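Local structure of enoyl-CoA hydratase/isomerase (Mycobacterium abscessus, 3QXZ) at residues 91-103 / 209-221. The protein probably catalyses the hydration or the double-bond isomerisation of enoyl-CoA thioesters, as a member of the crotonase-like enoyl-CoA hydratase/isomerase family. Numbering follows the deposited sequence.
With K (potassium ion), chain D.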
loop_
_atom_site.group_PDB
_atom_site.type_symbol
_atom_site.label_atom_id
_atom_site.label_comp_id
_atom_site.label_asym_id
_atom_site.label_seq_id
_atom_site.Cartn_x
_atom_site.Cartn_y
_atom_site.Cartn_z
ATOM N N GLN A 91 -11.136 14.556 -17.163
ATOM C CA GLN A 91 -12.180 13.549 -17.070
ATOM C C GLN A 91 -12.447 13.021 -18.480
ATOM O O GLN A 91 -12.607 13.803 -19.422
ATOM C CB GLN A 91 -13.450 14.152 -16.451
ATOM C CG GLN A 91 -13.233 14.622 -15.005
ATOM C CD GLN A 91 -14.474 15.222 -14.380
ATOM O OE1 GLN A 91 -15.565 14.665 -14.479
ATOM N NE2 GLN A 91 -14.309 16.359 -13.710
ATOM N N PRO A 92 -12.458 11.690 -18.660
ATOM C CA PRO A 92 -12.225 10.666 -17.643
ATOM C C PRO A 92 -10.773 10.642 -17.188
ATOM O O PRO A 92 -9.871 11.141 -17.904
ATOM C CB PRO A 92 -12.526 9.368 -18.392
ATOM C CG PRO A 92 -12.179 9.674 -19.799
ATOM C CD PRO A 92 -12.677 11.094 -19.984
ATOM N N ALA A 93 -10.556 10.062 -16.017
ATOM C CA ALA A 93 -9.201 9.840 -15.481
ATOM C C ALA A 93 -8.634 8.616 -16.203
ATOM O O ALA A 93 -9.371 7.727 -16.637
ATOM C CB ALA A 93 -9.257 9.579 -14.007
ATOM N N ALA A 94 -7.317 8.548 -16.311
ATOM C CA ALA A 94 -6.681 7.427 -17.001
ATOM C C ALA A 94 -7.101 6.080 -16.397
ATOM O O ALA A 94 -7.267 5.094 -17.141
ATOM C CB ALA A 94 -5.170 7.593 -16.986
ATOM N N PHE A 95 -7.272 6.033 -15.069
ATOM C CA PHE A 95 -7.603 4.774 -14.391
ATOM C C PHE A 95 -9.066 4.327 -14.612
ATOM O O PHE A 95 -9.429 3.243 -14.156
ATOM C CB PHE A 95 -7.236 4.825 -12.885
ATOM C CG PHE A 95 -7.971 5.868 -12.121
ATOM C CD1 PHE A 95 -9.296 5.670 -11.730
ATOM C CD2 PHE A 95 -7.338 7.066 -11.788
ATOM C CE1 PHE A 95 -10.003 6.669 -11.038
ATOM C CE2 PHE A 95 -8.025 8.066 -11.088
ATOM C CZ PHE A 95 -9.344 7.875 -10.717
ATOM N N GLU A 96 -9.869 5.137 -15.309
ATOM C CA GLU A 96 -11.239 4.767 -15.653
ATOM C C GLU A 96 -11.318 4.075 -17.008
ATOM O O GLU A 96 -12.378 3.557 -17.380
ATOM C CB GLU A 96 -12.140 6.017 -15.655
ATOM C CG GLU A 96 -12.391 6.526 -14.237
ATOM C CD GLU A 96 -13.109 7.868 -14.117
ATOM O OE1 GLU A 96 -12.984 8.733 -14.989
ATOM O OE2 GLU A 96 -13.770 8.076 -13.074
ATOM N N LEU A 97 -10.214 4.069 -17.756
ATOM C CA LEU A 97 -10.212 3.546 -19.139
ATOM C C LEU A 97 -10.043 2.029 -19.195
ATOM O O LEU A 97 -9.542 1.413 -18.252
ATOM C CB LEU A 97 -9.066 4.182 -19.940
ATOM C CG LEU A 97 -8.978 5.712 -19.924
ATOM C CD1 LEU A 97 -7.823 6.159 -20.818
ATOM C CD2 LEU A 97 -10.308 6.386 -20.295
ATOM N N ARG A 98 -10.434 1.433 -20.320
ATOM C CA ARG A 98 -10.108 0.027 -20.575
ATOM C C ARG A 98 -8.659 -0.124 -21.063
ATOM O O ARG A 98 -8.054 -1.183 -20.904
ATOM C CB ARG A 98 -11.085 -0.543 -21.605
ATOM C CG ARG A 98 -12.534 -0.463 -21.156
ATOM C CD ARG A 98 -13.512 -0.815 -22.264
ATOM N NE ARG A 98 -13.279 -0.038 -23.481
ATOM C CZ ARG A 98 -13.807 1.158 -23.723
ATOM N NH1 ARG A 98 -14.607 1.733 -22.836
ATOM N NH2 ARG A 98 -13.532 1.786 -24.859
ATOM N N THR A 99 -8.102 0.950 -21.601
ATOM C CA THR A 99 -6.781 0.947 -22.230
ATOM C C THR A 99 -5.696 1.279 -21.224
ATOM O O THR A 99 -5.798 2.293 -20.550
ATOM C CB THR A 99 -6.754 1.976 -23.380
ATOM O OG1 THR A 99 -7.808 1.656 -24.303
ATOM C CG2 THR A 99 -5.414 2.015 -24.118
ATOM N N PRO A 100 -4.627 0.459 -21.148
ATOM C CA PRO A 100 -3.497 0.782 -20.273
ATOM C C PRO A 100 -2.871 2.128 -20.613
ATOM O O PRO A 100 -2.778 2.505 -21.803
ATOM C CB PRO A 100 -2.506 -0.353 -20.557
ATOM C CG PRO A 100 -3.387 -1.523 -20.907
ATOM C CD PRO A 100 -4.481 -0.885 -21.745
ATOM N N VAL A 101 -2.457 2.842 -19.561
ATOM C CA VAL A 101 -1.836 4.158 -19.699
ATOM C C VAL A 101 -0.513 4.140 -18.951
ATOM O O VAL A 101 -0.480 3.829 -17.747
ATOM C CB VAL A 101 -2.757 5.270 -19.134
ATOM C CG1 VAL A 101 -2.038 6.619 -19.159
ATOM C CG2 VAL A 101 -4.050 5.367 -19.966
ATOM N N ILE A 102 0.569 4.469 -19.655
ATOM C CA ILE A 102 1.890 4.596 -19.074
ATOM C C ILE A 102 2.317 6.061 -19.125
ATOM O O ILE A 102 2.255 6.686 -20.190
ATOM C CB ILE A 102 2.920 3.766 -19.875
ATOM C CG1 ILE A 102 2.533 2.279 -19.908
ATOM C CG2 ILE A 102 4.350 3.963 -19.301
ATOM C CD1 ILE A 102 3.362 1.436 -20.920
ATOM N N ALA A 103 2.712 6.619 -17.982
ATOM C CA ALA A 103 3.249 7.980 -17.924
ATOM C C ALA A 103 4.761 7.918 -18.004
ATOM O O ALA A 103 5.442 7.369 -17.097
ATOM C CB ALA A 103 2.773 8.696 -16.665
ATOM N N ALA A 209 -6.119 -7.431 -21.202
ATOM C CA ALA A 209 -5.678 -6.154 -20.617
ATOM C C ALA A 209 -6.855 -5.327 -20.133
ATOM O O ALA A 209 -6.803 -4.770 -19.031
ATOM C CB ALA A 209 -4.867 -5.365 -21.619
ATOM N N ALA A 210 -7.919 -5.249 -20.931
ATOM C CA ALA A 210 -9.067 -4.400 -20.573
ATOM C C ALA A 210 -9.749 -4.903 -19.303
ATOM O O ALA A 210 -10.060 -4.104 -18.404
ATOM C CB ALA A 210 -10.067 -4.358 -21.733
ATOM N N LEU A 211 -10.016 -6.203 -19.216
ATOM C CA LEU A 211 -10.717 -6.736 -18.051
ATOM C C LEU A 211 -9.854 -6.677 -16.810
ATOM O O LEU A 211 -10.373 -6.393 -15.712
ATOM C CB LEU A 211 -11.194 -8.168 -18.296
ATOM C CG LEU A 211 -12.305 -8.309 -19.345
ATOM C CD1 LEU A 211 -12.646 -9.789 -19.532
ATOM C CD2 LEU A 211 -13.566 -7.500 -19.044
ATOM N N THR A 212 -8.553 -6.946 -16.959
ATOM C CA THR A 212 -7.641 -6.874 -15.815
ATOM C C THR A 212 -7.535 -5.436 -15.288
ATOM O O THR A 212 -7.644 -5.211 -14.071
ATOM C CB THR A 212 -6.265 -7.409 -16.236
ATOM O OG1 THR A 212 -6.398 -8.790 -16.625
ATOM C CG2 THR A 212 -5.250 -7.358 -15.070
ATOM N N LYS A 213 -7.354 -4.467 -16.190
ATOM C CA LYS A 213 -7.277 -3.074 -15.759
ATOM C C LYS A 213 -8.562 -2.644 -15.083
ATOM O O LYS A 213 -8.531 -2.032 -14.012
ATOM C CB LYS A 213 -6.984 -2.163 -16.946
ATOM C CG LYS A 213 -6.970 -0.688 -16.495
ATOM C CD LYS A 213 -6.464 0.278 -17.530
ATOM C CE LYS A 213 -6.588 1.706 -17.014
ATOM N NZ LYS A 213 -5.722 2.679 -17.756
ATOM N N ARG A 214 -9.701 -2.954 -15.694
ATOM C CA ARG A 214 -10.967 -2.502 -15.129
ATOM C C ARG A 214 -11.319 -3.176 -13.827
ATOM O O ARG A 214 -11.911 -2.523 -12.963
ATOM C CB ARG A 214 -12.090 -2.623 -16.158
ATOM C CG ARG A 214 -11.896 -1.600 -17.284
ATOM C CD ARG A 214 -12.643 -0.279 -17.078
ATOM N NE ARG A 214 -12.725 0.217 -15.714
ATOM C CZ ARG A 214 -11.796 0.949 -15.096
ATOM N NH1 ARG A 214 -12.035 1.370 -13.851
ATOM N NH2 ARG A 214 -10.615 1.222 -15.680
ATOM N N LEU A 215 -10.958 -4.446 -13.633
ATOM C CA LEU A 215 -11.235 -5.072 -12.332
ATOM C C LEU A 215 -10.313 -4.486 -11.256
ATOM O O LEU A 215 -10.768 -4.140 -10.153
ATOM C CB LEU A 215 -11.130 -6.601 -12.408
ATOM C CG LEU A 215 -11.377 -7.329 -11.079
ATOM C CD1 LEU A 215 -12.687 -6.906 -10.391
ATOM C CD2 LEU A 215 -11.389 -8.816 -11.348
ATOM N N LEU A 216 -9.028 -4.357 -11.571
ATOM C CA LEU A 216 -8.099 -3.763 -10.617
ATOM C C LEU A 216 -8.630 -2.410 -10.110
ATOM O O LEU A 216 -8.723 -2.176 -8.894
ATOM C CB LEU A 216 -6.708 -3.615 -11.248
ATOM C CG LEU A 216 -5.635 -2.941 -10.395
ATOM C CD1 LEU A 216 -5.144 -3.818 -9.302
ATOM C CD2 LEU A 216 -4.469 -2.535 -11.314
ATOM N N TRP A 217 -8.989 -1.543 -11.048
ATOM C CA TRP A 217 -9.378 -0.196 -10.676
ATOM C C TRP A 217 -10.822 -0.097 -10.193
ATOM O O TRP A 217 -11.072 0.646 -9.232
ATOM C CB TRP A 217 -9.096 0.778 -11.811
ATOM C CG TRP A 217 -7.650 1.100 -11.976
ATOM C CD1 TRP A 217 -6.828 0.770 -13.025
ATOM C CD2 TRP A 217 -6.851 1.836 -11.049
ATOM N NE1 TRP A 217 -5.551 1.256 -12.799
ATOM C CE2 TRP A 217 -5.547 1.924 -11.598
ATOM C CE3 TRP A 217 -7.112 2.446 -9.802
ATOM C CZ2 TRP A 217 -4.515 2.604 -10.957
ATOM C CZ3 TRP A 217 -6.078 3.125 -9.166
ATOM C CH2 TRP A 217 -4.785 3.178 -9.735
ATOM N N ASP A 218 -11.778 -0.801 -10.816
ATOM C CA ASP A 218 -13.161 -0.752 -10.292
ATOM C C ASP A 218 -13.199 -1.190 -8.849
ATOM O O ASP A 218 -13.927 -0.608 -8.043
ATOM C CB ASP A 218 -14.137 -1.646 -11.063
ATOM C CG ASP A 218 -14.519 -1.103 -12.443
ATOM O OD1 ASP A 218 -14.252 0.079 -12.778
ATOM O OD2 ASP A 218 -15.113 -1.887 -13.186
ATOM N N ALA A 219 -12.410 -2.211 -8.513
ATOM C CA ALA A 219 -12.401 -2.716 -7.145
ATOM C C ALA A 219 -11.916 -1.638 -6.168
ATOM O O ALA A 219 -12.485 -1.470 -5.088
ATOM C CB ALA A 219 -11.577 -4.017 -7.051
ATOM N N GLN A 220 -10.890 -0.882 -6.578
ATOM C CA GLN A 220 -10.400 0.244 -5.770
ATOM C C GLN A 220 -11.416 1.370 -5.703
ATOM O O GLN A 220 -11.678 1.904 -4.617
ATOM C CB GLN A 220 -9.065 0.781 -6.323
ATOM C CG GLN A 220 -7.912 -0.192 -6.295
ATOM C CD GLN A 220 -7.490 -0.520 -4.903
ATOM O OE1 GLN A 220 -7.435 0.363 -4.037
ATOM N NE2 GLN A 220 -7.134 -1.779 -4.658
ATOM N N MET A 221 -11.990 1.742 -6.841
ATOM C CA MET A 221 -12.900 2.887 -6.914
ATOM C C MET A 221 -14.168 2.715 -6.090
ATOM O O MET A 221 -14.684 3.689 -5.512
ATOM C CB MET A 221 -13.306 3.145 -8.366
ATOM C CG MET A 221 -12.151 3.682 -9.225
ATOM S SD MET A 221 -12.477 3.485 -10.994
ATOM C CE MET A 221 -13.827 4.626 -11.195
HETATM K K K D . -8.459 1.564 -27.112
HETATM O O HOH W 1 -9.833 -0.788 -27.153
#
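Lys-213 and Arg-214, neighbours on helix 206-222, take up four backbone carbonyls of the loop that leads into strand 101-105. The lysine chain is extended throughout, with CG trans to the backbone N (chi1 177°), and this carries its ammonium deep into the loop. There NZ donates to Thr-99 O at 2.8 Å and Ala-94 O at 2.9 Å, and a salt bridge to Asp-121 completes the buried site. Ala-94 O also accepts from Leu-97 N on the opposite face of its plane, closing the 3-10 turn. Arg-214 bends at chi2 and chi3, laying its guanidinium so that Phe-95 O and Leu-97 O both meet NH2 at the edge, each at 2.8 Å. NH1 reaches Asp-218 OD1 (2.8 Å), one turn further along the same helix, a salt bridge that should hold the group's rotation. Packing is close beside these bonds: Phe-95 CB sits over the indole of Trp-217, 3.6 Å from the centroid of the five-membered ring, while the two aromatic rings lie oblique, planes 35° apart. Met-221 SD comes to the edge of the Phe-95 ring, 3.9 Å from CD1, a Met-aromatic contact. The Arg-98 side is looser and more exposed; Arg-98 CB lies 4.0 Å from Ala-210 CB, and in the conformer described its guanidinium leads away to a salt bridge with Asp-48. Next to it, Thr-99 OG1 binds the potassium ion together with carbonyls at the end of helix 33-48 and just beyond. In this crotonase-like core the loop is thus held between that helix and helix 206-222, as strand 101-105 enters the sheet between strands 54-59 and 122-126.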